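Local atomic coordinates of 4-hydroxythreonine-4-phosphate dehydrogenase (Legionella pneumophila subsp. pneumophila, PDB entry 6XMY), a protein that probably catalyses the NAD(P)-dependent oxidation of 4-(phosphooxy)-L-threonine, a step on the way to pyridoxine 5'-phosphate. Residues Asn10-Ser15 and Leu35-Leu40; Ala29-Asp34 and Gly73-Trp78. All blocks are in the same frame, centred on the assembly; numbering follows the deposited sequence.

Interaction 1. Residues Asn10-Ser15 and Leu35-Leu40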
loop_
_atom_site.group_PDB
_atom_site.type_symbol
_atom_site.label_atom_id
_atom_site.label_comp_id
_atom_site.label_asym_id
_atom_site.label_seq_id
_atom_site.Cartn_x
_atom_site.Cartn_y
_atom_site.Cartn_z
ATOM N N ASN A 10 -2.493 20.018 6.381
ATOM C CA ASN A 10 -3.764 19.320 6.537
ATOM C C ASN A 10 -3.486 17.887 6.981
ATOM O O ASN A 10 -2.528 17.266 6.505
ATOM C CB ASN A 10 -4.553 19.295 5.226
ATOM C CG ASN A 10 -5.471 20.494 5.066
ATOM O OD1 ASN A 10 -6.636 20.362 4.684
ATOM N ND2 ASN A 10 -4.953 21.665 5.374
ATOM N N PRO A 11 -4.289 17.333 7.886
ATOM C CA PRO A 11 -3.929 16.046 8.491
ATOM C C PRO A 11 -3.945 14.906 7.489
ATOM O O PRO A 11 -4.543 14.974 6.413
ATOM C CB PRO A 11 -5.002 15.832 9.568
ATOM C CG PRO A 11 -5.600 17.185 9.803
ATOM C CD PRO A 11 -5.511 17.899 8.477
ATOM N N LEU A 12 -3.262 13.836 7.882
ATOM C CA LEU A 12 -3.295 12.575 7.158
ATOM C C LEU A 12 -4.522 11.797 7.612
ATOM O O LEU A 12 -4.836 11.750 8.805
ATOM C CB LEU A 12 -2.042 11.763 7.497
ATOM C CG LEU A 12 -0.711 12.514 7.345
ATOM C CD1 LEU A 12 0.438 11.779 8.044
ATOM C CD2 LEU A 12 -0.397 12.711 5.883
ATOM N N LEU A 13 -5.226 11.192 6.660
ATOM C CA LEU A 13 -6.422 10.415 6.972
ATOM C C LEU A 13 -6.068 8.934 6.969
ATOM O O LEU A 13 -5.486 8.440 6.000
ATOM C CB LEU A 13 -7.504 10.699 5.930
ATOM C CG LEU A 13 -8.923 10.231 6.224
ATOM C CD1 LEU A 13 -9.440 10.873 7.508
ATOM C CD2 LEU A 13 -9.827 10.564 5.034
ATOM N N ILE A 14 -6.404 8.232 8.051
ATOM C CA ILE A 14 -6.044 6.823 8.209
ATOM C C ILE A 14 -7.317 5.997 8.157
ATOM O O ILE A 14 -8.178 6.128 9.036
ATOM C CB ILE A 14 -5.309 6.558 9.535
ATOM C CG1 ILE A 14 -4.306 7.666 9.861
ATOM C CG2 ILE A 14 -4.657 5.155 9.526
ATOM C CD1 ILE A 14 -3.226 7.873 8.849
ATOM N N SER A 15 -7.454 5.147 7.140
ATOM C CA SER A 15 -8.528 4.159 7.170
ATOM C C SER A 15 -8.169 3.051 8.148
ATOM O O SER A 15 -7.143 2.384 7.985
ATOM C CB SER A 15 -8.769 3.558 5.794
ATOM O OG SER A 15 -9.509 2.360 5.940
ATOM N N LEU A 35 2.141 12.474 15.256
ATOM C CA LEU A 35 1.911 12.422 13.823
ATOM C C LEU A 35 0.520 12.974 13.533
ATOM O O LEU A 35 -0.436 12.643 14.243
ATOM C CB LEU A 35 2.044 10.987 13.317
ATOM C CG LEU A 35 3.457 10.395 13.389
ATOM C CD1 LEU A 35 3.422 8.882 13.250
ATOM C CD2 LEU A 35 4.357 10.996 12.325
ATOM N N PRO A 36 0.370 13.822 12.540
ATOM C CA PRO A 36 -0.903 14.550 12.374
ATOM C C PRO A 36 -1.932 13.708 11.632
ATOM O O PRO A 36 -2.114 13.788 10.414
ATOM C CB PRO A 36 -0.480 15.767 11.554
ATOM C CG PRO A 36 0.664 15.262 10.732
ATOM C CD PRO A 36 1.408 14.300 11.609
ATOM N N VAL A 37 -2.621 12.860 12.392
ATOM C CA VAL A 37 -3.494 11.849 11.816
ATOM C C VAL A 37 -4.922 12.037 12.298
ATOM O O VAL A 37 -5.179 12.520 13.406
ATOM C CB VAL A 37 -2.998 10.419 12.124
ATOM C CG1 VAL A 37 -1.601 10.215 11.561
ATOM C CG2 VAL A 37 -3.037 10.147 13.632
ATOM N N VAL A 38 -5.857 11.645 11.435
ATOM C CA VAL A 38 -7.274 11.551 11.759
ATOM C C VAL A 38 -7.720 10.162 11.330
ATOM O O VAL A 38 -7.443 9.748 10.201
ATOM C CB VAL A 38 -8.084 12.633 11.018
ATOM C CG1 VAL A 38 -9.591 12.389 11.181
ATOM C CG2 VAL A 38 -7.696 14.034 11.533
ATOM N N ILE A 39 -8.376 9.433 12.233
ATOM C CA ILE A 39 -8.726 8.033 12.004
ATOM C C ILE A 39 -10.145 7.940 11.473
ATOM O O ILE A 39 -11.080 8.427 12.116
ATOM C CB ILE A 39 -8.611 7.209 13.298
ATOM C CG1 ILE A 39 -7.273 7.463 14.006
ATOM C CG2 ILE A 39 -8.849 5.734 13.007
ATOM C CD1 ILE A 39 -6.048 7.243 13.133
ATOM N N LEU A 40 -10.318 7.274 10.338
ATOM C CA LEU A 40 -11.634 6.909 9.833
ATOM C C LEU A 40 -12.017 5.567 10.432
ATOM O O LEU A 40 -11.349 4.564 10.171
ATOM C CB LEU A 40 -11.590 6.731 8.323
ATOM C CG LEU A 40 -11.642 7.934 7.421
ATOM C CD1 LEU A 40 -11.398 7.428 6.014
ATOM C CD2 LEU A 40 -13.007 8.657 7.538
#
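P11 meets V38 where two neighbouring parallel strands begin to pair. P11 CB lies 3.8 Å from V38 CG2, and the two side chains run side by side in the same direction. L12 starts the regular pairing. Its N donates to P36 O, and L12 O receives V38 N at 2.8 Å. The same oxygen draws a CA-H...O contact from V37, 3.3 Å from L12 O to V37 CA. L12 CB and CG also rest on P36 O.

L13 points to the other face. L13 CG, anti to the backbone N (chi1 -167°), lies 3.7 Å from L40 CD1. The branched end of L13 crosses that of L40, with L13 CD2 3.6 Å from L40 CD1. L13 CD1 touches both L40 CG and V38 O. I14 resumes the bonding: its N donates to V38 O, and its O takes L40 N. I14 CG1 lies 3.7 Å from I39 CD1 and 3.8 Å from V37 CB, so one methylene touches two residues of the partner strand. S15 pairs with L40 at the end, its side chain on the face of L13.

The strands belong to the beta-alpha-beta unit formed with helix 23-29. On the far edge of 12-15, L13 and S15 bond to strand 117-120 and A121. Helix 96-111 covers the face of L13, S15 and L40. Helix 314-328 packs on L12 and V37 on the other.

Interaction 2. Residues Ala29-Asp34 and Gly73-Trp78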
loop_
_atom_site.group_PDB
_atom_site.type_symbol
_atom_site.label_atom_id
_atom_site.label_comp_id
_atom_site.label_asym_id
_atom_site.label_seq_id
_atom_site.Cartn_x
_atom_site.Cartn_y
_atom_site.Cartn_z
ATOM N N ALA A 29 -2.315 2.794 18.251
ATOM C CA ALA A 29 -0.892 3.014 18.491
ATOM C C ALA A 29 -0.438 4.409 18.078
ATOM O O ALA A 29 0.568 4.904 18.603
ATOM C CB ALA A 29 -0.060 1.956 17.765
ATOM N N LEU A 30 -1.150 5.054 17.157
ATOM C CA LEU A 30 -0.792 6.407 16.757
ATOM C C LEU A 30 -1.136 7.437 17.821
ATOM O O LEU A 30 -0.675 8.580 17.722
ATOM C CB LEU A 30 -1.486 6.748 15.434
ATOM C CG LEU A 30 -1.117 5.801 14.284
ATOM C CD1 LEU A 30 -1.935 6.071 13.030
ATOM C CD2 LEU A 30 0.383 5.854 13.970
ATOM N N ALA A 31 -1.932 7.064 18.830
ATOM C CA ALA A 31 -2.370 8.036 19.827
ATOM C C ALA A 31 -1.198 8.604 20.606
ATOM O O ALA A 31 -1.242 9.759 21.047
ATOM C CB ALA A 31 -3.380 7.405 20.786
ATOM N N GLU A 32 -0.137 7.827 20.769
ATOM C CA GLU A 32 0.989 8.280 21.564
ATOM C C GLU A 32 1.999 9.104 20.780
ATOM O O GLU A 32 2.943 9.636 21.379
ATOM C CB GLU A 32 1.647 7.083 22.253
ATOM C CG GLU A 32 0.736 6.496 23.309
ATOM C CD GLU A 32 0.318 7.543 24.329
ATOM O OE1 GLU A 32 1.101 8.484 24.589
ATOM O OE2 GLU A 32 -0.800 7.439 24.867
ATOM N N THR A 33 1.812 9.241 19.475
ATOM C CA THR A 33 2.702 10.018 18.632
ATOM C C THR A 33 2.179 11.444 18.489
ATOM O O THR A 33 1.083 11.785 18.937
ATOM C CB THR A 33 2.801 9.387 17.244
ATOM O OG1 THR A 33 1.597 9.657 16.507
ATOM C CG2 THR A 33 3.002 7.879 17.349
ATOM N N ASP A 34 2.986 12.283 17.838
ATOM C CA ASP A 34 2.551 13.597 17.380
ATOM C C ASP A 34 2.372 13.628 15.867
ATOM O O ASP A 34 2.454 14.696 15.252
ATOM C CB ASP A 34 3.499 14.697 17.865
ATOM C CG ASP A 34 4.876 14.587 17.259
ATOM O OD1 ASP A 34 5.648 15.570 17.348
ATOM O OD2 ASP A 34 5.184 13.530 16.674
ATOM N N GLY A 73 -1.381 11.320 23.408
ATOM C CA GLY A 73 -2.447 10.926 24.304
ATOM C C GLY A 73 -3.842 11.179 23.781
ATOM O O GLY A 73 -4.816 10.722 24.402
ATOM N N TYR A 74 -3.973 11.884 22.663
ATOM C CA TYR A 74 -5.254 12.119 22.023
ATOM C C TYR A 74 -5.293 11.406 20.683
ATOM O O TYR A 74 -4.257 11.170 20.048
ATOM C CB TYR A 74 -5.498 13.616 21.813
ATOM C CG TYR A 74 -5.663 14.352 23.116
ATOM C CD1 TYR A 74 -4.554 14.745 23.860
ATOM C CD2 TYR A 74 -6.927 14.638 23.617
ATOM C CE1 TYR A 74 -4.702 15.413 25.057
ATOM C CE2 TYR A 74 -7.078 15.303 24.816
ATOM C CZ TYR A 74 -5.970 15.687 25.525
ATOM O OH TYR A 74 -6.132 16.350 26.712
ATOM N N LEU A 75 -6.493 11.030 20.273
ATOM C CA LEU A 75 -6.691 10.470 18.949
ATOM C C LEU A 75 -7.947 11.099 18.375
ATOM O O LEU A 75 -9.011 11.060 19.005
ATOM C CB LEU A 75 -6.834 8.949 19.017
ATOM C CG LEU A 75 -6.661 8.260 17.665
ATOM C CD1 LEU A 75 -5.270 8.476 17.091
ATOM C CD2 LEU A 75 -6.935 6.790 17.868
ATOM N N THR A 76 -7.816 11.689 17.194
ATOM C CA THR A 76 -8.930 12.341 16.526
ATOM C C THR A 76 -9.538 11.380 15.517
ATOM O O THR A 76 -8.811 10.751 14.735
ATOM C CB THR A 76 -8.459 13.628 15.851
ATOM O OG1 THR A 76 -8.032 14.553 16.864
ATOM C CG2 THR A 76 -9.591 14.261 15.030
ATOM N N VAL A 77 -10.865 11.256 15.553
ATOM C CA VAL A 77 -11.598 10.263 14.783
ATOM C C VAL A 77 -12.660 10.960 13.951
ATOM O O VAL A 77 -13.369 11.844 14.452
ATOM C CB VAL A 77 -12.255 9.223 15.723
ATOM C CG1 VAL A 77 -13.041 8.177 14.926
ATOM C CG2 VAL A 77 -11.213 8.574 16.642
ATOM N N TRP A 78 -12.782 10.544 12.681
ATOM C CA TRP A 78 -13.923 10.830 11.820
ATOM C C TRP A 78 -14.845 9.620 11.931
ATOM O O TRP A 78 -14.586 8.588 11.303
ATOM C CB TRP A 78 -13.473 11.036 10.367
ATOM C CG TRP A 78 -14.601 11.391 9.419
ATOM C CD1 TRP A 78 -15.724 10.655 9.163
ATOM C CD2 TRP A 78 -14.712 12.571 8.605
ATOM N NE1 TRP A 78 -16.525 11.297 8.254
ATOM C CE2 TRP A 78 -15.933 12.478 7.899
ATOM C CE3 TRP A 78 -13.904 13.701 8.410
ATOM C CZ2 TRP A 78 -16.361 13.468 7.007
ATOM C CZ3 TRP A 78 -14.334 14.694 7.520
ATOM C CH2 TRP A 78 -15.550 14.563 6.828
#
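A31 and L75 join the end of a beta-alpha-beta connection to a strand of the same run of parallel strands. Residues 29-34 form the loop between helix 23-29 and strand 37-41, and 74-78 lie on the strand next to 37-41.

L75 can be followed outward. L75 CB faces A31 CB at 4.2 Å. The first torsion places CG anti to the backbone N (chi1 -164°), beside the carbonyl carbon. The turn at chi2 (63°) then carries L75 CD1 to the loop backbone, 4.0 Å from A31 CA and equally near A31 N. L75 CD1 also lies 4.5 Å from L30 CB, a looser contact. The L75 side chain touches F59 and I39 as well, on the strands flanking its own, and I57 touches both A31 and L75. The contact is thus apolar along L75 and polar just before it.

The polar part is a single backbone hydrogen bond across the segments. G73 N donates to A31 O at 2.8 Å, with an angle of 149° at the hydrogen. K70 NZ also bonds to A31 O, Y74 O and T33 O, tying both segments; A31 O and Y74 O are two acceptors 3.5 Å apart. The E32 chain bends at chi2, and its carboxylate ends near G73, with E32 OE2 3.9 Å from G73 CA.

Within the loop, T33 closes the turn on L30. L30 O accepts from both T33 N and T33 OG1, the hydroxyl at 2.8 Å.

The two contacts lie side by side, their centres 9 Å apart and on the same side of the chain's centre. Their segments alternate along the chain: 10-15, 29-34, 35-40, 73-78. Segment 29-34 runs directly into 35-40. Strands 12-15, 37-41 and 74-79 are consecutive neighbours in the sheet, with 37-41 in the middle. I39 joins the two contacts through probable backbone bonds, its N to T76 O and its O to W78 N. L40 CD2 packs on W78 CG. Interaction 1 is buried, and its S15 end lies near the NAD-binding residue V123. Interaction 2 is partly buried and joins the sheet to the loop leaving helix 23-29.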